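Local coordinates for copper-transporting ATPase PAA2, chloroplastic (Arabidopsis thaliana, PDB 5LBK), which moves copper across the chloroplast thylakoid membrane at the expense of ATP; the chain described is its nucleotide-binding N-domain, at residues Leu21-Ala26 and Val121-Glu126; Ala25-Thr30 and Val73-Leu78. All coordinates share one frame; numbering follows the deposited sequence.

How the contacts relate
Both contacts pack helix 17-27 on one antiparallel sheet. Contact 1 joins the middle of the helix to strand 117-123. Contact 2 joins its C-terminal part to strand 71-76, the next strand in the sheet. Their centres lie about 7 Å apart, and they share A25 and A26. The two strands bond to each other between A74 and G122, and A24 of contact 1 packs on V75 of contact 2. Contact 2 is buried throughout. Contact 1 runs from a buried alanine-valine pair to a partly exposed methionine-arginine pair. Valines dominate contact 2, with one water-linked glutamate. Beside contact 1, R123 forms a salt bridge with E126 of its own segment.

Contact 1: residues Leu21-Ala26 and Val121-Glu126; sequences LKMAAA and VGREGE
A24 and M23 of helix 17-27 meet V121 and R123 of strand 117-123. This is helix-on-sheet packing in the P-type ATPase N-domain, where helices cover an antiparallel sheet.

The inner part is purely apolar. The CB of A24 touches CG2 of V121 at 4.0 Å. A24 is small enough to bring the backbones close, with its CA 6.6 Å from the CA of V121. I129 and I132 of strand 127-134 and I39 of helix 34-45 extend this core.

The outer part pairs a thioether with an arginine. M23 has its CG beside the backbone N and runs extended to the methyl end. Its CE reaches R123 CD and R123 NE, each at 3.8 Å. The two chains cross at a slant. R123 has CG opposite its backbone N (chi1 -174°) and stays extended as far as NE. The extended chain brings CD and NE up from the strand to the methyl.

R123 finds its charged partner in its own segment. Residues R123 to E126 form a type II beta turn, closed by E126 N to R123 O at 3.0 Å. The turn leads into strand 127-134 and brings E126 back beside the arginine. An alanine at R123 would probably take away the arginine's part of the cover over the M23 methyl and leave E126 without its charged mate in the turn. E126 OE1 also shares a hydrogen bond with Y15 OH. In the salt bridge, R123 NH1 meets E126 OE1 at 2.9 Å, from above the carboxylate plane by 43°.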
# COMPACT_ATOMS: atom_id res chain seq x y z
N LEU A 21 -2.16 3.36 -5.55
CA LEU A 21 -0.90 3.04 -6.18
C LEU A 21 0.12 4.16 -6.00
O LEU A 21 1.30 3.89 -5.79
CB LEU A 21 -1.13 2.77 -7.66
CG LEU A 21 -0.02 2.18 -8.49
CD1 LEU A 21 0.59 0.95 -7.85
CD2 LEU A 21 -0.64 1.90 -9.90
N LYS A 22 -0.31 5.44 -6.14
CA LYS A 22 0.61 6.57 -6.01
C LYS A 22 1.23 6.60 -4.63
O LYS A 22 2.43 6.85 -4.48
CB LYS A 22 -0.11 7.90 -6.23
CG LYS A 22 -0.37 8.25 -7.67
CD LYS A 22 -1.03 9.62 -7.77
CE LYS A 22 -1.12 10.08 -9.24
NZ LYS A 22 -1.80 11.39 -9.43
N MET A 23 0.40 6.44 -3.60
CA MET A 23 0.91 6.37 -2.23
C MET A 23 1.81 5.17 -2.03
O MET A 23 2.87 5.29 -1.39
CB MET A 23 -0.25 6.31 -1.25
CG MET A 23 -1.00 7.66 -1.04
SD MET A 23 -2.38 7.37 0.11
CE MET A 23 -3.00 9.05 0.31
N ALA A 24 1.41 4.01 -2.55
CA ALA A 24 2.23 2.83 -2.29
C ALA A 24 3.59 2.96 -2.97
O ALA A 24 4.62 2.61 -2.40
CB ALA A 24 1.53 1.57 -2.76
N ALA A 25 3.61 3.44 -4.20
CA ALA A 25 4.89 3.64 -4.88
C ALA A 25 5.75 4.73 -4.24
O ALA A 25 6.99 4.66 -4.29
CB ALA A 25 4.63 3.94 -6.36
N ALA A 26 5.13 5.77 -3.66
CA ALA A 26 5.90 6.77 -2.93
C ALA A 26 6.64 6.13 -1.76
O ALA A 26 7.81 6.43 -1.51
CB ALA A 26 5.00 7.87 -2.40
N VAL A 121 -1.96 -1.51 2.03
CA VAL A 121 -1.68 -0.09 2.14
C VAL A 121 -2.56 0.53 3.21
O VAL A 121 -3.80 0.42 3.16
CB VAL A 121 -1.87 0.62 0.79
CG1 VAL A 121 -1.42 2.05 0.88
CG2 VAL A 121 -1.08 -0.14 -0.26
N GLY A 122 -1.94 1.22 4.16
CA GLY A 122 -2.68 1.86 5.23
C GLY A 122 -2.25 3.30 5.47
O GLY A 122 -1.13 3.68 5.15
N ARG A 123 -3.17 4.11 6.01
CA ARG A 123 -2.89 5.52 6.29
C ARG A 123 -3.36 5.95 7.68
O ARG A 123 -4.47 5.61 8.08
CB ARG A 123 -3.56 6.41 5.24
CG ARG A 123 -3.22 7.86 5.35
CD ARG A 123 -3.58 8.48 4.04
NE ARG A 123 -3.36 9.90 4.02
CZ ARG A 123 -4.22 10.80 4.46
NH1 ARG A 123 -5.39 10.44 4.98
NH2 ARG A 123 -3.89 12.07 4.39
N GLU A 124 -2.52 6.73 8.40
CA GLU A 124 -2.87 7.09 9.77
C GLU A 124 -4.19 7.86 9.74
O GLU A 124 -4.41 8.72 8.88
CB GLU A 124 -1.78 7.93 10.44
CG GLU A 124 -1.86 7.89 12.01
CD GLU A 124 -0.54 8.19 12.70
OE1 GLU A 124 0.25 8.96 12.13
OE2 GLU A 124 -0.33 7.70 13.84
N GLY A 125 -5.05 7.59 10.71
CA GLY A 125 -6.35 8.21 10.78
C GLY A 125 -7.43 7.50 9.99
O GLY A 125 -8.60 7.90 10.09
N GLU A 126 -7.09 6.48 9.21
CA GLU A 126 -8.02 5.82 8.32
C GLU A 126 -7.93 4.30 8.41
O GLU A 126 -8.88 3.59 8.09
CB GLU A 126 -7.77 6.21 6.86
CG GLU A 126 -8.08 7.63 6.51
CD GLU A 126 -8.07 7.82 5.03
OE1 GLU A 126 -6.99 8.10 4.48
OE2 GLU A 126 -9.13 7.63 4.40

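Contact 2: residues Ala25-Thr30 and Val73-Leu78; sequences AAVEKT and VAVGSL
V27 and E28 of segment 25-30 pack on V73 and V75 of strand 71-76. V27 does most of the work, and its two methyls go to different valines. CG1 is opposite the backbone N (chi1 176°), and CG2 lies beside that N. CG2 meets V73 CG1 at 4.0 Å and also rests against the V73 backbone, 3.9 Å from V73 O. The V75 side is closer: V27 CB is 3.8 Å from V75 CG2, and V27 CG1 touches the same V75 methyl. Here the two chains pass each other in opposite senses.

V73 and V75 share one rotamer, with CG1 opposite the backbone N. They point to the same side of the strand, two residues apart, and A74 between them points away. The two valines offer different methyls to V27: CG1 from V73 and CG2 from V75. This leaves V75 CG1 to touch E28.

E28 is the first residue to leave helical backbone angles. Its chain bends at chi2 (-79°), which turns the end of the side chain back toward the strand. The carboxyl carbon CD then lies 4.1 Å from V75 CG1. A water joins the same two residues, giving one proton to E28 OE2 at 3.2 Å and one to V75 O at 3.3 Å. The bridge ties the carboxylate to the strand backbone just before G76.

The contact packs the C-terminal part of helix 17-27 on the central antiparallel sheet of the N-domain. T64 of strand 63-68 touches both V27 and E28. A36 and V40 of helix 34-45 pack against E28, while V119 and V121 of strand 117-123 flank V75 and V73.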
# COMPACT_ATOMS: atom_id res chain seq x y z
N ALA A 25 3.61 3.44 -4.20
CA ALA A 25 4.89 3.64 -4.88
C ALA A 25 5.75 4.73 -4.24
O ALA A 25 6.99 4.66 -4.29
CB ALA A 25 4.63 3.94 -6.36
N ALA A 26 5.13 5.77 -3.66
CA ALA A 26 5.90 6.77 -2.93
C ALA A 26 6.64 6.13 -1.76
O ALA A 26 7.81 6.43 -1.51
CB ALA A 26 5.00 7.87 -2.40
N VAL A 27 5.95 5.25 -1.03
CA VAL A 27 6.60 4.55 0.08
C VAL A 27 7.65 3.57 -0.42
O VAL A 27 8.72 3.42 0.21
CB VAL A 27 5.53 3.85 0.95
CG1 VAL A 27 6.18 3.06 2.03
CG2 VAL A 27 4.64 4.85 1.55
N GLU A 28 7.39 2.88 -1.52
CA GLU A 28 8.25 1.83 -2.03
C GLU A 28 9.37 2.35 -2.93
O GLU A 28 10.11 1.54 -3.47
CB GLU A 28 7.42 0.81 -2.79
CG GLU A 28 6.42 0.09 -1.90
CD GLU A 28 7.05 -0.99 -1.10
OE1 GLU A 28 6.87 -2.16 -1.46
OE2 GLU A 28 7.76 -0.67 -0.15
N LYS A 29 9.53 3.67 -3.02
CA LYS A 29 10.33 4.32 -4.05
C LYS A 29 11.71 3.68 -4.21
O LYS A 29 12.12 3.31 -5.32
CB LYS A 29 10.47 5.80 -3.73
CG LYS A 29 10.81 6.72 -4.94
CD LYS A 29 9.69 6.72 -5.98
CE LYS A 29 10.03 7.62 -7.13
NZ LYS A 29 9.04 7.49 -8.27
N THR A 30 12.46 3.56 -3.12
CA THR A 30 13.83 3.06 -3.20
C THR A 30 14.00 1.67 -2.61
O THR A 30 15.14 1.23 -2.43
CB THR A 30 14.79 4.04 -2.52
OG1 THR A 30 14.31 4.32 -1.20
CG2 THR A 30 14.91 5.34 -3.34
N VAL A 73 1.87 6.70 5.99
CA VAL A 73 1.33 5.66 5.11
C VAL A 73 2.26 4.46 5.26
O VAL A 73 3.49 4.63 5.32
CB VAL A 73 1.27 6.12 3.64
CG1 VAL A 73 0.83 4.94 2.70
CG2 VAL A 73 0.36 7.36 3.49
N ALA A 74 1.68 3.28 5.42
CA ALA A 74 2.42 2.03 5.60
C ALA A 74 2.05 1.04 4.50
O ALA A 74 0.90 0.96 4.11
CB ALA A 74 2.14 1.47 6.99
N VAL A 75 3.04 0.30 3.99
CA VAL A 75 2.89 -0.71 2.97
C VAL A 75 3.58 -1.98 3.43
O VAL A 75 4.73 -1.93 3.85
CB VAL A 75 3.50 -0.24 1.62
CG1 VAL A 75 3.27 -1.28 0.56
CG2 VAL A 75 2.88 1.07 1.16
N GLY A 76 2.88 -3.10 3.35
CA GLY A 76 3.44 -4.35 3.90
C GLY A 76 2.38 -5.37 4.16
O GLY A 76 1.33 -5.39 3.50
N SER A 77 2.69 -6.29 5.07
CA SER A 77 1.71 -7.34 5.38
C SER A 77 0.49 -6.76 6.09
O SER A 77 0.54 -5.71 6.71
CB SER A 77 2.36 -8.40 6.26
OG SER A 77 2.59 -7.80 7.51
N LEU A 78 -0.63 -7.51 6.05
CA LEU A 78 -1.89 -7.00 6.60
C LEU A 78 -1.78 -6.66 8.07
O LEU A 78 -2.19 -5.57 8.50
CB LEU A 78 -3.00 -8.06 6.38
CG LEU A 78 -4.35 -7.76 7.05
CD1 LEU A 78 -4.84 -6.36 6.59
CD2 LEU A 78 -5.33 -8.86 6.70
O HOH W 1 7.05 -3.08 1.88